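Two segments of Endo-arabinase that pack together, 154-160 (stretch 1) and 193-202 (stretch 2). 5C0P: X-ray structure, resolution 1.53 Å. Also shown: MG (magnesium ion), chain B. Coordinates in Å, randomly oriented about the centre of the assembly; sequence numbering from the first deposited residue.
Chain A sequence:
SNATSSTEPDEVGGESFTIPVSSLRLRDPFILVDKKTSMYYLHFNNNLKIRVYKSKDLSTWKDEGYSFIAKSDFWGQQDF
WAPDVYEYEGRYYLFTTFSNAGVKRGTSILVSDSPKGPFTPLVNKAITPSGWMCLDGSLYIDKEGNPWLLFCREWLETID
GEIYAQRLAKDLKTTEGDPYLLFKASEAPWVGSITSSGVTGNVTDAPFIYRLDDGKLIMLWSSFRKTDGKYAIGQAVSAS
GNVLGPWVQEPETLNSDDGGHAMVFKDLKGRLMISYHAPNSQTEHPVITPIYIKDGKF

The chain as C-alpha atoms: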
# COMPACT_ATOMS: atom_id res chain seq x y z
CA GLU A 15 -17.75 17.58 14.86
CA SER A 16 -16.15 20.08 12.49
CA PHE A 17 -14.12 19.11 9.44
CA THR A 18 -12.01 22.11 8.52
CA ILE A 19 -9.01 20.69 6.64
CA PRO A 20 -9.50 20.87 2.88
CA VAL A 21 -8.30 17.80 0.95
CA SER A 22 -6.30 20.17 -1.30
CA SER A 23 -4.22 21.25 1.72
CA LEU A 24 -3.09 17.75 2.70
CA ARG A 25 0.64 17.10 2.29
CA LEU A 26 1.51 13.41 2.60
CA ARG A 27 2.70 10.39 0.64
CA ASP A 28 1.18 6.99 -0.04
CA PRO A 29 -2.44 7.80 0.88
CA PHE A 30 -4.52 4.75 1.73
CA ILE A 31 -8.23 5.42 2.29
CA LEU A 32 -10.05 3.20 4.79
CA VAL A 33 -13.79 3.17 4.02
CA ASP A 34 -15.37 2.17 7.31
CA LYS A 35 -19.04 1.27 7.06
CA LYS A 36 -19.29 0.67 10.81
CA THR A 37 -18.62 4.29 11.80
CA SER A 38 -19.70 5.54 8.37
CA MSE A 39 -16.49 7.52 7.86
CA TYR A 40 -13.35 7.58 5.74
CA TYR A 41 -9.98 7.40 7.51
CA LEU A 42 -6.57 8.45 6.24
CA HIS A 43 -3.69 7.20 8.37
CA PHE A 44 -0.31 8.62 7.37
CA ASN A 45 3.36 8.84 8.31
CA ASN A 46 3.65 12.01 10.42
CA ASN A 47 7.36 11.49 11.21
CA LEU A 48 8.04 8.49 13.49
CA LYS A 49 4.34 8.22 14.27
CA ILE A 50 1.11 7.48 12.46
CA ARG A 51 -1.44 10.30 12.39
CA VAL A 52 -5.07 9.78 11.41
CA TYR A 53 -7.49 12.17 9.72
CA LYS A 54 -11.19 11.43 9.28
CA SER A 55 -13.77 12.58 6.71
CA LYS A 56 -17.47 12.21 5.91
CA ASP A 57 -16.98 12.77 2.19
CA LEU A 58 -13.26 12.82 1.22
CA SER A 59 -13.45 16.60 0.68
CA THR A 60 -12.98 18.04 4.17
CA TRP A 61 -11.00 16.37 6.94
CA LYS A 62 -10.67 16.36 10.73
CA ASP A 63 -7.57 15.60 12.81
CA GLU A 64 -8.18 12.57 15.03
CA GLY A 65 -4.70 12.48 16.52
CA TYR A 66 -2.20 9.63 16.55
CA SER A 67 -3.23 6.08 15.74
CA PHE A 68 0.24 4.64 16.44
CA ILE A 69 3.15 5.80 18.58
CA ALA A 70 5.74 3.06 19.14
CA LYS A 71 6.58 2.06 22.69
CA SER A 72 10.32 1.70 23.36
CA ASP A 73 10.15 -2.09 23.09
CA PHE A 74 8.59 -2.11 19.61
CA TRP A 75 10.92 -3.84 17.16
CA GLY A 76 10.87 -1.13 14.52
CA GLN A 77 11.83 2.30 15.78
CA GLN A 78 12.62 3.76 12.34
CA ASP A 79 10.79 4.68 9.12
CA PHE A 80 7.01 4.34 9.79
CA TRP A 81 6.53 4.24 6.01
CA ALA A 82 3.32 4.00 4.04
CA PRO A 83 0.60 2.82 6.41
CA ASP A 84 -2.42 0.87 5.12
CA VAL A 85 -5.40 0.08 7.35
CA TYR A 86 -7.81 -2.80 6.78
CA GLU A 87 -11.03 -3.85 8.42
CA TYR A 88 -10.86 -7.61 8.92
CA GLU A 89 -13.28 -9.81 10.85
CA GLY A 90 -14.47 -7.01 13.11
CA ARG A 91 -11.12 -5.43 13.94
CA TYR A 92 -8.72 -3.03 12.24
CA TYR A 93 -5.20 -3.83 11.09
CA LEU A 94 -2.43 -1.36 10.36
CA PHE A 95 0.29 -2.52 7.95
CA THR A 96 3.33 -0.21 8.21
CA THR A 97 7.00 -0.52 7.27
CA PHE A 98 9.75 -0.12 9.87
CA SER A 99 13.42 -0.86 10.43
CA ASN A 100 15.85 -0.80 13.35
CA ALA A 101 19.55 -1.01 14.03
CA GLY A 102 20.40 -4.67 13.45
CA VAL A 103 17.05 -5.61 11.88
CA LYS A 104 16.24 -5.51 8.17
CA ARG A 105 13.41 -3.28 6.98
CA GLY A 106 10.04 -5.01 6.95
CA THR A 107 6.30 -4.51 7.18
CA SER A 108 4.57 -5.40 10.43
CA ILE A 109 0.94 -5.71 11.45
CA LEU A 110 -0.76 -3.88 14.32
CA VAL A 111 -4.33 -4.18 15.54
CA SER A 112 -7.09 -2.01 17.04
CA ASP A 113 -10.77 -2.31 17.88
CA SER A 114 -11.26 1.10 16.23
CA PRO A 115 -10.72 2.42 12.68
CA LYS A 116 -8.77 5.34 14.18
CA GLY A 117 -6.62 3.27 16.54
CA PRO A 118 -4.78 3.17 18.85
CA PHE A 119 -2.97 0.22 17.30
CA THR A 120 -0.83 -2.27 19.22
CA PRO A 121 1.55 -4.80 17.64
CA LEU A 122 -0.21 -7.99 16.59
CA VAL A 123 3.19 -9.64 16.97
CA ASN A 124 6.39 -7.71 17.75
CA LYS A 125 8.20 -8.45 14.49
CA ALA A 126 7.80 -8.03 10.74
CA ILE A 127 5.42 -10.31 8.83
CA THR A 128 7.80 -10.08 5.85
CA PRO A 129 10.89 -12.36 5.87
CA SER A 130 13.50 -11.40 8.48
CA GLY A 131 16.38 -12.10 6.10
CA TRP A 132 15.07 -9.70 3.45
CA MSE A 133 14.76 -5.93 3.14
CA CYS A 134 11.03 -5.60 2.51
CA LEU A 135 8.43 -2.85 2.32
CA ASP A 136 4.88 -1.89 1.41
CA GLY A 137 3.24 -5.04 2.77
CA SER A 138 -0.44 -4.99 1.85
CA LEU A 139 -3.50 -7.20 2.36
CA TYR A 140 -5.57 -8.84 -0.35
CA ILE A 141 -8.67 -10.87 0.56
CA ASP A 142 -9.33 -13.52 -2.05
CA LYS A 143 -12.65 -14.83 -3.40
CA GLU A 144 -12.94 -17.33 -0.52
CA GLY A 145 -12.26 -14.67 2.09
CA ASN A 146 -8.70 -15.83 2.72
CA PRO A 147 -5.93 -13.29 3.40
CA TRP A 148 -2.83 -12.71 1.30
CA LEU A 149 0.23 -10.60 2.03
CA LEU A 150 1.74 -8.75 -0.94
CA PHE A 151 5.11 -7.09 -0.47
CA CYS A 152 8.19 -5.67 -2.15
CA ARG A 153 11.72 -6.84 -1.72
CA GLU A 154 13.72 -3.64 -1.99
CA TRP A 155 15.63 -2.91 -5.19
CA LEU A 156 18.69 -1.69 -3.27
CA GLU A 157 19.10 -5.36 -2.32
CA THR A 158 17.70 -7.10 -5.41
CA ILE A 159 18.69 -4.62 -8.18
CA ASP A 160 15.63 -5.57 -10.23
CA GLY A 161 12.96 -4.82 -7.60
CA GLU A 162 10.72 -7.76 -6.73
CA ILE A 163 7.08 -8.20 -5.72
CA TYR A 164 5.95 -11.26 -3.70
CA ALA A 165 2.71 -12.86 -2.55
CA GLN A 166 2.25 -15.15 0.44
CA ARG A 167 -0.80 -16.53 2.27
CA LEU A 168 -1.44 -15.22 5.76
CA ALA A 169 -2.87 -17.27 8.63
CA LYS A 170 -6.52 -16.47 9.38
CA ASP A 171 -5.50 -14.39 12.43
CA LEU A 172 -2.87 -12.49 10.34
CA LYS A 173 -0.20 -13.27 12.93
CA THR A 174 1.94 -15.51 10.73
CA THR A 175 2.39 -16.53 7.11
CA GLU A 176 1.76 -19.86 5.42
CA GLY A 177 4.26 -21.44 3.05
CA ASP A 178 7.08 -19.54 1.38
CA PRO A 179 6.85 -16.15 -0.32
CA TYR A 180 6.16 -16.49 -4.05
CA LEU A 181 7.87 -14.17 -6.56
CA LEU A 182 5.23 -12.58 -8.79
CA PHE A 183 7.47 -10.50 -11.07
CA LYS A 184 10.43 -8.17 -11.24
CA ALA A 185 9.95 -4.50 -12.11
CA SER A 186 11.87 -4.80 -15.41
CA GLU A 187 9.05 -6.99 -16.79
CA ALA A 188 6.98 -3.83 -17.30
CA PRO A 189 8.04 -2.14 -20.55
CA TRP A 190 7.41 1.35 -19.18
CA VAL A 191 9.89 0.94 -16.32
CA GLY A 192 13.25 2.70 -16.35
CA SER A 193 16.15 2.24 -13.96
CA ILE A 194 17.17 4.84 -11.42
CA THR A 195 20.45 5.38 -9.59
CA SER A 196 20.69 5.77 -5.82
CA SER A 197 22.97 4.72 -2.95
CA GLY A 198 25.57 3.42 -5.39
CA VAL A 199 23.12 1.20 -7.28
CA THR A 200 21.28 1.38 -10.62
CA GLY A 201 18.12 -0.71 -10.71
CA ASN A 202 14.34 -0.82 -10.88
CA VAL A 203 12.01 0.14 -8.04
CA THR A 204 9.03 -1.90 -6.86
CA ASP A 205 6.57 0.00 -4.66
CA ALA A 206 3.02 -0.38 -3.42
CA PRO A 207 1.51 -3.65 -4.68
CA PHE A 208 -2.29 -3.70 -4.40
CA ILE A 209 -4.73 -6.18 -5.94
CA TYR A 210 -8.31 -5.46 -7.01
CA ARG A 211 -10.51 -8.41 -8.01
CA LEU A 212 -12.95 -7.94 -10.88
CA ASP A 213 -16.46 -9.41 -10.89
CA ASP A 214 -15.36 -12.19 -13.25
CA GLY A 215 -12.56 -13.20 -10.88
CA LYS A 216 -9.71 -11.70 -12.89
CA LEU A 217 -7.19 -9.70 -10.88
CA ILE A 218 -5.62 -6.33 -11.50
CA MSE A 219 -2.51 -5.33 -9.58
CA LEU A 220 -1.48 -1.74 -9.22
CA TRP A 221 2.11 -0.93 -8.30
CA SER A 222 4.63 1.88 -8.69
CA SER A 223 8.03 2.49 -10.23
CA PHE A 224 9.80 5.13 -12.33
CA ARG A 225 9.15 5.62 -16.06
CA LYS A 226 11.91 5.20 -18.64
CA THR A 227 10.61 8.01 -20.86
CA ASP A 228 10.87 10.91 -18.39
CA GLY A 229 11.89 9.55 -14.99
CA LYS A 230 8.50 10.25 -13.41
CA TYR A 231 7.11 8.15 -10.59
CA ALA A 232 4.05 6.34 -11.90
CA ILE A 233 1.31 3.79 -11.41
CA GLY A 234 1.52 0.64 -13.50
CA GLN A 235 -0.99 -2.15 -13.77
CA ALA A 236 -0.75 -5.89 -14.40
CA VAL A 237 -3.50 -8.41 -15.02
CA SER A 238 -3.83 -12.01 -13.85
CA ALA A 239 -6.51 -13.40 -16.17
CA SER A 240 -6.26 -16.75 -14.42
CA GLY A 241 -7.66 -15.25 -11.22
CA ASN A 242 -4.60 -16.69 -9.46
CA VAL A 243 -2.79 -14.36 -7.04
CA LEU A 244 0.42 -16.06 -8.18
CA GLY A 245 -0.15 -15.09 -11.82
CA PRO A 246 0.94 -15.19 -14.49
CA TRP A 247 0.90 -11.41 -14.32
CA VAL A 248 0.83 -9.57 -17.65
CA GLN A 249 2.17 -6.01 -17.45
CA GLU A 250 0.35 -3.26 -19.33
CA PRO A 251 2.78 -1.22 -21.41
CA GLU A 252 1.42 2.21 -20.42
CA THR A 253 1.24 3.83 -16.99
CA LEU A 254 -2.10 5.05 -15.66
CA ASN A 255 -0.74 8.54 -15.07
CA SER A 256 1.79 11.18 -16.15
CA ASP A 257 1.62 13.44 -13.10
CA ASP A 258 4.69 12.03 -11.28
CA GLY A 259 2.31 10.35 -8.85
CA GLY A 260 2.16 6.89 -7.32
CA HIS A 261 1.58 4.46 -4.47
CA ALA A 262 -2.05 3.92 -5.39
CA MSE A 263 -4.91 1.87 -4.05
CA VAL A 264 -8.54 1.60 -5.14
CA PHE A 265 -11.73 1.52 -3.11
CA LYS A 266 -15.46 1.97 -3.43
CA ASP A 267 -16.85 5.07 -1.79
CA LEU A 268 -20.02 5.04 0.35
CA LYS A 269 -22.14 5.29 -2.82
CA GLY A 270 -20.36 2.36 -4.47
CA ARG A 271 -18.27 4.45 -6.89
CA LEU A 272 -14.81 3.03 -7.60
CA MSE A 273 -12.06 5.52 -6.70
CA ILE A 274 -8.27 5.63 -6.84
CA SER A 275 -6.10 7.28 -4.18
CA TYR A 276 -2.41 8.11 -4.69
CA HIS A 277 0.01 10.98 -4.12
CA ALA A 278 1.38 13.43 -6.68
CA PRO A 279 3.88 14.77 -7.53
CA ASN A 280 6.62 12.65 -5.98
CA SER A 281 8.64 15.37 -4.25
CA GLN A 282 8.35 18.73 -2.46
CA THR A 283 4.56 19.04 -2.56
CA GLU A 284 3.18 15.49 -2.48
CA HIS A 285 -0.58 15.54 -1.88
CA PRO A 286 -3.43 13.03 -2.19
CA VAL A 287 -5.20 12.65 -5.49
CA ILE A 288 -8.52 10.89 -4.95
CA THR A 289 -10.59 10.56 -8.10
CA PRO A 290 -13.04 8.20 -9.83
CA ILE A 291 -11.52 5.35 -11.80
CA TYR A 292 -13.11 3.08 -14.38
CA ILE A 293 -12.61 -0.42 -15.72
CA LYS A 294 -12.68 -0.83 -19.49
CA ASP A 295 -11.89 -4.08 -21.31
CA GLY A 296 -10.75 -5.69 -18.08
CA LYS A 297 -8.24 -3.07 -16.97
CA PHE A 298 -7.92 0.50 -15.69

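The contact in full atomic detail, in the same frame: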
# COMPACT_ATOMS: atom_id res chain seq x y z
N GLU A 154 13.14 -4.91 -1.55
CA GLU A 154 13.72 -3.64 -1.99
C GLU A 154 14.82 -3.75 -3.04
O GLU A 154 15.75 -4.56 -2.92
CB GLU A 154 14.21 -2.83 -0.78
CG GLU A 154 14.26 -1.34 -1.06
CD GLU A 154 14.30 -0.48 0.19
OE1 GLU A 154 14.28 -1.04 1.31
OE2 GLU A 154 14.34 0.76 0.05
N TRP A 155 14.72 -2.90 -4.05
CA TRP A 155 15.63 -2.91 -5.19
C TRP A 155 17.09 -2.63 -4.82
O TRP A 155 17.99 -3.05 -5.55
CB TRP A 155 15.16 -1.91 -6.24
CG TRP A 155 15.33 -0.48 -5.81
CD1 TRP A 155 14.55 0.23 -4.94
CD2 TRP A 155 16.37 0.41 -6.24
NE1 TRP A 155 15.04 1.51 -4.81
CE2 TRP A 155 16.15 1.64 -5.60
CE3 TRP A 155 17.45 0.28 -7.12
CZ2 TRP A 155 16.98 2.74 -5.80
CZ3 TRP A 155 18.27 1.38 -7.31
CH2 TRP A 155 18.04 2.59 -6.66
N LEU A 156 17.32 -1.95 -3.71
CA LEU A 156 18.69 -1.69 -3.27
C LEU A 156 19.40 -3.01 -2.94
O LEU A 156 20.63 -3.08 -2.99
CB LEU A 156 18.69 -0.78 -2.04
CG LEU A 156 18.38 0.68 -2.39
CD1 LEU A 156 18.45 1.55 -1.15
CD2 LEU A 156 19.34 1.17 -3.45
N GLU A 157 18.61 -4.02 -2.62
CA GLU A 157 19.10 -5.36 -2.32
C GLU A 157 19.05 -6.26 -3.56
O GLU A 157 19.98 -7.03 -3.83
CB GLU A 157 18.25 -5.96 -1.19
CG GLU A 157 18.57 -7.39 -0.80
CD GLU A 157 18.04 -7.74 0.59
OE1 GLU A 157 16.97 -8.37 0.68
OE2 GLU A 157 18.69 -7.39 1.59
N THR A 158 17.97 -6.16 -4.32
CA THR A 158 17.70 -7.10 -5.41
C THR A 158 18.08 -6.60 -6.80
O THR A 158 18.07 -7.39 -7.76
CB THR A 158 16.21 -7.49 -5.45
OG1 THR A 158 15.40 -6.32 -5.67
CG2 THR A 158 15.81 -8.13 -4.14
N ILE A 159 18.40 -5.31 -6.91
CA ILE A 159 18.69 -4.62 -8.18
C ILE A 159 17.45 -4.45 -9.05
O ILE A 159 16.97 -3.33 -9.23
CB ILE A 159 19.86 -5.26 -8.98
CG1 ILE A 159 21.03 -5.59 -8.05
CG2 ILE A 159 20.30 -4.32 -10.09
CD1 ILE A 159 21.55 -4.39 -7.27
N ASP A 160 16.94 -5.55 -9.59
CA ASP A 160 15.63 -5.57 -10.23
C ASP A 160 14.63 -5.81 -9.08
O ASP A 160 14.58 -6.91 -8.52
CB ASP A 160 15.56 -6.71 -11.26
CG ASP A 160 14.60 -6.42 -12.40
OD1 ASP A 160 13.89 -5.38 -12.35
OD2 ASP A 160 14.55 -7.24 -13.35
N SER A 193 15.32 2.33 -15.16
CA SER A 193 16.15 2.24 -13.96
C SER A 193 16.48 3.61 -13.38
O SER A 193 16.56 4.61 -14.11
CB SER A 193 17.45 1.50 -14.27
OG SER A 193 17.19 0.20 -14.79
N ILE A 194 16.69 3.64 -12.07
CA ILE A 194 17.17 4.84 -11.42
C ILE A 194 18.47 4.52 -10.69
O ILE A 194 18.80 3.35 -10.48
CB ILE A 194 16.15 5.41 -10.42
CG1 ILE A 194 15.90 4.42 -9.28
CG2 ILE A 194 14.86 5.77 -11.15
CD1 ILE A 194 15.18 5.06 -8.09
N THR A 195 19.19 5.56 -10.30
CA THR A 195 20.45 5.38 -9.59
C THR A 195 20.37 6.03 -8.21
O THR A 195 20.03 7.20 -8.09
CB THR A 195 21.63 5.96 -10.39
OG1 THR A 195 21.75 5.26 -11.64
CG2 THR A 195 22.94 5.82 -9.63
N SER A 196 20.66 5.25 -7.18
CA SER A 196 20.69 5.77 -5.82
C SER A 196 21.53 4.87 -4.93
O SER A 196 21.55 3.65 -5.13
CB SER A 196 19.28 5.87 -5.25
OG SER A 196 19.29 6.45 -3.96
N SER A 197 22.20 5.46 -3.95
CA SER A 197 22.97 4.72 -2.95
C SER A 197 23.97 3.75 -3.59
O SER A 197 24.18 2.65 -3.09
CB SER A 197 22.03 3.96 -2.01
OG SER A 197 21.08 4.84 -1.42
N GLY A 198 24.55 4.19 -4.70
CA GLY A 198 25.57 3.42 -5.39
C GLY A 198 25.06 2.32 -6.31
O GLY A 198 25.84 1.53 -6.82
N VAL A 199 23.75 2.28 -6.53
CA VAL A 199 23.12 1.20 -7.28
C VAL A 199 22.20 1.72 -8.39
O VAL A 199 21.48 2.70 -8.18
CB VAL A 199 22.28 0.31 -6.34
CG1 VAL A 199 21.69 -0.86 -7.09
CG2 VAL A 199 23.11 -0.17 -5.17
N THR A 200 22.22 1.07 -9.55
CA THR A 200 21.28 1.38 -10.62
C THR A 200 20.36 0.18 -10.83
O THR A 200 20.82 -0.93 -11.14
CB THR A 200 22.00 1.71 -11.94
OG1 THR A 200 22.82 2.87 -11.76
CG2 THR A 200 20.98 1.99 -13.04
N GLY A 201 19.07 0.39 -10.64
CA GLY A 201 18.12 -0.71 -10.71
C GLY A 201 16.70 -0.21 -10.83
O GLY A 201 16.48 0.99 -11.06
N ASN A 202 15.75 -1.12 -10.65
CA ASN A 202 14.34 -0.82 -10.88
C ASN A 202 13.51 -0.97 -9.62
O ASN A 202 13.53 -2.02 -8.97
CB ASN A 202 13.78 -1.76 -11.96
CG ASN A 202 14.59 -1.72 -13.23
OD1 ASN A 202 14.82 -0.65 -13.79
ND2 ASN A 202 15.05 -2.89 -13.68
MG MG B . 18.04 -9.39 -8.49
O HOH W 1 15.92 -9.29 -8.62
O HOH W 2 18.15 -8.67 -10.43
O HOH W 3 17.87 -10.27 -6.60
O HOH W 4 20.13 -9.31 -8.29
O HOH W 5 18.02 -11.30 -9.24

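A short helix, residues 155-158, packs against a β-hairpin whose strands are joined by a type I' turn from Ser196 to Val199; together the two stretches bury 502 Å². The principal bump is Trp155. Trp155 is buried, its CA-to-CB bond points toward the hairpin, and its indole lies against both strands: Ile194 covers one face, with Ile194 CG1 4.3 Å from the centroid of the six-membered ring of Trp155, while the ring edge meets backbone, Trp155 CH2 lying 3.8 Å from Ser196 N and Trp155 CZ3 3.6 Å from Val199 O. The rim of the six-membered ring thus abuts main chain of both strands.

Gly201 provides the hollow beside it. Gly201 CA approaches Ile159 O to 3.2 Å, and a CB there would point toward the first stretch, clashing with that oxygen and crowding Trp155 CE3. Val199 fills the space between neighbouring apolar groups: Val199 CG1 touches Ile159 CD1 at 3.5 Å, and Val199 CB lies 4.2 Å from Leu156 CD2. Leu156 CD2 also reaches Ser196 O, at 3.7 Å, where the turn begins.

Polar bonds fasten the other end. Ile159, leaving the helix with positive phi, presents Ile159 O to Asn202 N (2.9 Å), and Asn202 ND2 donates to Asp160 OD1 (3.1 Å). Ser193 OG, in turn, donates to Asn202 OD1 (2.7 Å), so both ends of the amide are engaged.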